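Local coordinates for protein nadph-flavin oxidoreductase (Vibrio harveyi, PDB 1BKJ) that catalyses the NADPH-dependent reduction of FMN to FMNH2, supplying luciferase with reduced flavin for bioluminescence, and works as a homodimer, at residues F79-Q84 / A150-M155; L132-A137 / E223-I228. All coordinates share one frame; numbering follows the deposited sequence.

Overall arrangement
Interaction 1 pairs strands 75-82 and 149-158, the two inner strands of a four-stranded antiparallel sheet in this nitroreductase-family subunit; interaction 2 sets the 3-10 turn leading into helix 136-142 against the loop between helices 212-220 and 228-234. Their centres are 14 Å apart, and the segments alternate along the chain: 79-84, 132-137, 150-155, 223-228. The two contacts meet where Arg133 NH1 probably donates to Leu152 O, 2.9 Å away, while Leu132 packs by its CD1 on Phe153 and Gly154. The side chains of Phe153 and Arg133 each lie about 5 Å, nearest atoms, from a bound FMN, and both contacts touch the second subunit, so sheet and turn together border flavin site and dimer interface.

Interaction 1 (F79-Q84 / A150-M155); sequences FCIDYQ and AVLFGM
Phe79 and Phe153 meet at a classic beta bulge, where Leu152 and Phe153 together face the single residue Phe79 across two antiparallel strands. Phe79 N donates to Phe153 O (2.8 Å) and Phe79 O accepts from Leu152 N (3.1 Å). Beyond the bulge, Ile81 and Ala150 form a hydrogen-bonded pair, with bonds in both directions between their backbones. Phe153 CG sits between its own backbone N and carbonyl carbon (chi1 54°), and the end of the side chain comes nearer to Phe79, with Phe153 CE1 3.6 Å from Phe79 CD1. The two rings are nearly parallel, planes at 20°, but slid apart until they barely overlap; Phe79 CB lies over one face of the Phe153 ring, toward its rim, a CH-pi contact 4.1 Å from the centroid. The Phe79 ring edge meets Met155 CB with its CE1. Next to the aromatic pair, Ile81 CG1 rests against Leu152 CD1 (3.7 Å), the two branched side chains crossing obliquely. Cys80 and Val151 form the non-hydrogen-bonded pair and point to the other face. Around this buried contact, helix 98-121 packs on Leu152, Phe153 and Met155, strand 46-50 flanks Phe79, and helix 228-234 meets Ala150.

Interaction 2 (L132-A137 / E223-I228); sequences LRNSAA and ESRPHI
The His227 ring presents its edge to Arg133 O and has its own loop's Arg225 O over one face, while Asn134 N lies over a face of the Arg225 guanidinium and Arg133 NH2 at that group's edge. The motif is a type I beta turn, Arg225 to Ile228, which leads into helix 228-234 and is set against the 3-10 turn at 132-134. His227 CG lies between its backbone N and carbonyl carbon (chi1 60°). From there the ring reaches across to the 3-10 turn, and His227 NE2 donates to Arg133 O at 2.9 Å in a nearly straight bond (169°) that arrives in the carbonyl plane, on a lone pair. This bond requires a proton on NE2. The same carbonyl takes a weak backbone bond from Ala136 N. Arg225, extended from CG to NE, crosses Asn134 at about a right angle, with Arg225 CG 3.5 Å from Asn134 OD1. Its guanidinium ends beside that of Arg133, planes 63° apart, with Arg225 NH1 3.6 Å from Arg133 NH2. Glu99 of the second subunit probably offsets the repulsion between these like charges: its carboxylate makes salt bridges to Arg133 NE and Arg225 NH1. A dimer-interface charge thus ties together two parts of one chain, one of them near the FMN site through Arg133. Ile228 CD1 packs beside the same turn, 4.0 Å from Arg133 CB and near Ala136 CB. Ile228 CD1 also lies 3.5 Å from Arg133 O.

Interaction 1 (F79-Q84 / A150-M155)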
loop_
_atom_site.group_PDB
_atom_site.type_symbol
_atom_site.label_atom_id
_atom_site.label_comp_id
_atom_site.label_asym_id
_atom_site.label_seq_id
_atom_site.Cartn_x
_atom_site.Cartn_y
_atom_site.Cartn_z
ATOM N N PHE A 79 6.871 -2.054 -9.494
ATOM C CA PHE A 79 7.147 -2.029 -8.059
ATOM C C PHE A 79 7.409 -3.409 -7.545
ATOM O O PHE A 79 6.595 -4.314 -7.728
ATOM C CB PHE A 79 5.995 -1.381 -7.309
ATOM C CG PHE A 79 5.911 0.095 -7.516
ATOM C CD1 PHE A 79 5.390 0.630 -8.714
ATOM C CD2 PHE A 79 6.414 0.967 -6.539
ATOM C CE1 PHE A 79 5.381 2.031 -8.941
ATOM C CE2 PHE A 79 6.414 2.361 -6.745
ATOM C CZ PHE A 79 5.896 2.901 -7.954
ATOM N N CYS A 80 8.541 -3.544 -6.867
ATOM C CA CYS A 80 9.001 -4.821 -6.355
ATOM C C CYS A 80 9.398 -4.811 -4.889
ATOM O O CYS A 80 9.939 -3.817 -4.392
ATOM C CB CYS A 80 10.258 -5.270 -7.135
ATOM S SG CYS A 80 10.157 -5.275 -8.933
ATOM N N ILE A 81 9.173 -5.954 -4.226
ATOM C CA ILE A 81 9.608 -6.171 -2.831
ATOM C C ILE A 81 11.112 -6.435 -3.001
ATOM O O ILE A 81 11.512 -7.150 -3.928
ATOM C CB ILE A 81 8.976 -7.450 -2.175
ATOM C CG1 ILE A 81 7.460 -7.308 -2.052
ATOM C CG2 ILE A 81 9.610 -7.701 -0.794
ATOM C CD1 ILE A 81 6.740 -8.551 -1.598
ATOM N N ASP A 82 11.935 -5.845 -2.140
ATOM C CA ASP A 82 13.373 -6.029 -2.245
ATOM C C ASP A 82 14.084 -6.167 -0.898
ATOM O O ASP A 82 14.269 -5.185 -0.181
ATOM C CB ASP A 82 13.977 -4.852 -3.032
ATOM C CG ASP A 82 15.440 -5.070 -3.436
ATOM O OD1 ASP A 82 16.106 -6.006 -2.955
ATOM O OD2 ASP A 82 15.947 -4.267 -4.239
ATOM N N TYR A 83 14.486 -7.396 -0.582
ATOM C CA TYR A 83 15.275 -7.665 0.620
ATOM C C TYR A 83 16.673 -8.115 0.187
ATOM O O TYR A 83 17.476 -8.556 1.011
ATOM C CB TYR A 83 14.618 -8.694 1.530
ATOM C CG TYR A 83 13.427 -8.152 2.284
ATOM C CD1 TYR A 83 13.599 -7.448 3.499
ATOM C CD2 TYR A 83 12.117 -8.312 1.780
ATOM C CE1 TYR A 83 12.491 -6.909 4.191
ATOM C CE2 TYR A 83 10.998 -7.772 2.458
ATOM C CZ TYR A 83 11.190 -7.073 3.656
ATOM O OH TYR A 83 10.104 -6.497 4.279
ATOM N N GLN A 84 16.976 -7.977 -1.109
ATOM C CA GLN A 84 18.294 -8.320 -1.617
ATOM C C GLN A 84 19.311 -7.243 -1.225
ATOM O O GLN A 84 20.479 -7.559 -1.013
ATOM C CB GLN A 84 18.290 -8.562 -3.135
ATOM C CG GLN A 84 19.655 -9.039 -3.732
ATOM C CD GLN A 84 20.264 -10.242 -3.018
ATOM O OE1 GLN A 84 21.459 -10.252 -2.734
ATOM N NE2 GLN A 84 19.445 -11.235 -2.695
ATOM N N ALA A 150 10.632 -9.869 -5.403
ATOM C CA ALA A 150 9.451 -10.345 -6.144
ATOM C C ALA A 150 8.671 -9.193 -6.757
ATOM O O ALA A 150 8.669 -8.101 -6.210
ATOM C CB ALA A 150 8.533 -11.144 -5.236
ATOM N N VAL A 151 8.009 -9.441 -7.889
ATOM C CA VAL A 151 7.201 -8.421 -8.567
ATOM C C VAL A 151 5.816 -8.356 -7.926
ATOM O O VAL A 151 5.269 -9.388 -7.532
ATOM C CB VAL A 151 7.106 -8.667 -10.134
ATOM C CG1 VAL A 151 6.575 -10.047 -10.461
ATOM C CG2 VAL A 151 6.212 -7.612 -10.805
ATOM N N LEU A 152 5.298 -7.139 -7.759
ATOM C CA LEU A 152 3.977 -6.923 -7.195
ATOM C C LEU A 152 3.009 -6.318 -8.201
ATOM O O LEU A 152 1.929 -6.854 -8.411
ATOM C CB LEU A 152 4.042 -6.066 -5.939
ATOM C CG LEU A 152 4.579 -6.719 -4.667
ATOM C CD1 LEU A 152 4.448 -5.709 -3.568
ATOM C CD2 LEU A 152 3.816 -8.001 -4.294
ATOM N N PHE A 153 3.360 -5.173 -8.779
ATOM C CA PHE A 153 2.502 -4.532 -9.769
ATOM C C PHE A 153 3.291 -3.522 -10.581
ATOM O O PHE A 153 4.388 -3.133 -10.200
ATOM C CB PHE A 153 1.269 -3.849 -9.114
ATOM C CG PHE A 153 1.606 -2.863 -8.018
ATOM C CD1 PHE A 153 1.913 -1.519 -8.323
ATOM C CD2 PHE A 153 1.661 -3.275 -6.674
ATOM C CE1 PHE A 153 2.277 -0.608 -7.318
ATOM C CE2 PHE A 153 2.032 -2.371 -5.647
ATOM C CZ PHE A 153 2.340 -1.032 -5.971
ATOM N N GLY A 154 2.693 -3.094 -11.686
ATOM C CA GLY A 154 3.284 -2.079 -12.530
ATOM C C GLY A 154 2.445 -0.813 -12.441
ATOM O O GLY A 154 1.430 -0.778 -11.728
ATOM N N MET A 155 2.869 0.233 -13.144
ATOM C CA MET A 155 2.144 1.498 -13.177
ATOM C C MET A 155 2.409 2.216 -14.492
ATOM O O MET A 155 3.564 2.425 -14.869
ATOM C CB MET A 155 2.540 2.408 -12.002
ATOM C CG MET A 155 1.736 3.710 -11.944
ATOM S SD MET A 155 2.173 4.757 -10.578
ATOM C CE MET A 155 1.277 3.955 -9.282
#

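Interaction 2 (L132-A137 / E223-I228)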
loop_
_atom_site.group_PDB
_atom_site.type_symbol
_atom_site.label_atom_id
_atom_site.label_comp_id
_atom_site.label_asym_id
_atom_site.label_seq_id
_atom_site.Cartn_x
_atom_site.Cartn_y
_atom_site.Cartn_z
ATOM N N LEU A 132 0.301 -8.228 -14.108
ATOM C CA LEU A 132 1.638 -8.813 -14.223
ATOM C C LEU A 132 1.821 -10.059 -13.364
ATOM O O LEU A 132 2.611 -10.942 -13.710
ATOM C CB LEU A 132 2.708 -7.788 -13.812
ATOM C CG LEU A 132 2.987 -6.601 -14.738
ATOM C CD1 LEU A 132 4.083 -5.723 -14.128
ATOM C CD2 LEU A 132 3.397 -7.103 -16.116
ATOM N N ARG A 133 1.069 -10.134 -12.261
ATOM C CA ARG A 133 1.134 -11.269 -11.315
ATOM C C ARG A 133 0.631 -12.604 -11.874
ATOM O O ARG A 133 1.049 -13.671 -11.409
ATOM C CB ARG A 133 0.430 -10.947 -9.986
ATOM C CG ARG A 133 1.177 -9.925 -9.128
ATOM C CD ARG A 133 0.750 -9.960 -7.650
ATOM N NE ARG A 133 -0.688 -9.814 -7.459
ATOM C CZ ARG A 133 -1.358 -8.664 -7.457
ATOM N NH1 ARG A 133 -0.742 -7.499 -7.634
ATOM N NH2 ARG A 133 -2.672 -8.684 -7.313
ATOM N N ASN A 134 -0.191 -12.544 -12.923
ATOM C CA ASN A 134 -0.701 -13.760 -13.557
ATOM C C ASN A 134 0.408 -14.498 -14.358
ATOM O O ASN A 134 0.320 -15.701 -14.606
ATOM C CB ASN A 134 -1.948 -13.449 -14.400
ATOM C CG ASN A 134 -2.834 -14.669 -14.593
ATOM O OD1 ASN A 134 -3.137 -15.393 -13.632
ATOM N ND2 ASN A 134 -3.210 -14.942 -15.842
ATOM N N SER A 135 1.480 -13.767 -14.674
ATOM C CA SER A 135 2.666 -14.276 -15.376
ATOM C C SER A 135 3.895 -13.856 -14.550
ATOM O O SER A 135 4.928 -13.474 -15.107
ATOM C CB SER A 135 2.755 -13.661 -16.773
ATOM O OG SER A 135 1.756 -14.182 -17.634
ATOM N N ALA A 136 3.784 -13.974 -13.223
ATOM C CA ALA A 136 4.832 -13.571 -12.269
ATOM C C ALA A 136 6.258 -14.071 -12.515
ATOM O O ALA A 136 7.166 -13.254 -12.621
ATOM C CB ALA A 136 4.397 -13.881 -10.850
ATOM N N ALA A 137 6.435 -15.384 -12.675
ATOM C CA ALA A 137 7.751 -15.996 -12.921
ATOM C C ALA A 137 8.413 -15.500 -14.222
ATOM O O ALA A 137 9.621 -15.244 -14.252
ATOM C CB ALA A 137 7.638 -17.516 -12.927
ATOM N N GLU A 223 -10.818 -19.904 -8.549
ATOM C CA GLU A 223 -9.455 -19.792 -8.019
ATOM C C GLU A 223 -8.855 -18.426 -8.349
ATOM O O GLU A 223 -9.107 -17.866 -9.431
ATOM C CB GLU A 223 -8.536 -20.870 -8.601
ATOM C CG GLU A 223 -8.912 -22.314 -8.306
ATOM C CD GLU A 223 -7.818 -23.282 -8.753
ATOM O OE1 GLU A 223 -7.521 -23.350 -9.975
ATOM O OE2 GLU A 223 -7.241 -23.967 -7.875
ATOM N N SER A 224 -8.068 -17.900 -7.413
ATOM C CA SER A 224 -7.419 -16.608 -7.585
ATOM C C SER A 224 -5.917 -16.782 -7.667
ATOM O O SER A 224 -5.247 -16.865 -6.629
ATOM C CB SER A 224 -7.755 -15.662 -6.428
ATOM O OG SER A 224 -9.092 -15.204 -6.488
ATOM N N ARG A 225 -5.401 -16.883 -8.898
ATOM C CA ARG A 225 -3.962 -17.024 -9.182
ATOM C C ARG A 225 -3.224 -17.990 -8.218
ATOM O O ARG A 225 -2.384 -17.566 -7.426
ATOM C CB ARG A 225 -3.313 -15.626 -9.196
ATOM C CG ARG A 225 -3.904 -14.709 -10.262
ATOM C CD ARG A 225 -3.285 -13.322 -10.292
ATOM N NE ARG A 225 -3.956 -12.490 -11.290
ATOM C CZ ARG A 225 -4.015 -11.161 -11.287
ATOM N NH1 ARG A 225 -3.432 -10.453 -10.328
ATOM N NH2 ARG A 225 -4.699 -10.536 -12.236
ATOM N N PRO A 226 -3.548 -19.304 -8.272
ATOM C CA PRO A 226 -2.927 -20.313 -7.396
ATOM C C PRO A 226 -1.396 -20.483 -7.405
ATOM O O PRO A 226 -0.837 -21.049 -6.459
ATOM C CB PRO A 226 -3.659 -21.597 -7.792
ATOM C CG PRO A 226 -3.967 -21.373 -9.221
ATOM C CD PRO A 226 -4.459 -19.953 -9.233
ATOM N N HIS A 227 -0.732 -19.963 -8.441
ATOM C CA HIS A 227 0.729 -20.025 -8.589
ATOM C C HIS A 227 1.511 -18.983 -7.760
ATOM O O HIS A 227 2.745 -19.018 -7.739
ATOM C CB HIS A 227 1.106 -19.837 -10.067
ATOM C CG HIS A 227 0.651 -18.526 -10.636
ATOM N ND1 HIS A 227 -0.616 -18.342 -11.139
ATOM C CD2 HIS A 227 1.262 -17.319 -10.701
ATOM C CE1 HIS A 227 -0.771 -17.075 -11.484
ATOM N NE2 HIS A 227 0.357 -16.433 -11.224
ATOM N N ILE A 228 0.800 -18.046 -7.135
ATOM C CA ILE A 228 1.406 -16.958 -6.363
ATOM C C ILE A 228 2.255 -17.351 -5.148
ATOM O O ILE A 228 3.370 -16.820 -5.016
ATOM C CB ILE A 228 0.350 -15.809 -6.082
ATOM C CG1 ILE A 228 0.084 -15.032 -7.379
ATOM C CG2 ILE A 228 0.778 -14.848 -4.935
ATOM C CD1 ILE A 228 1.287 -14.286 -7.959
#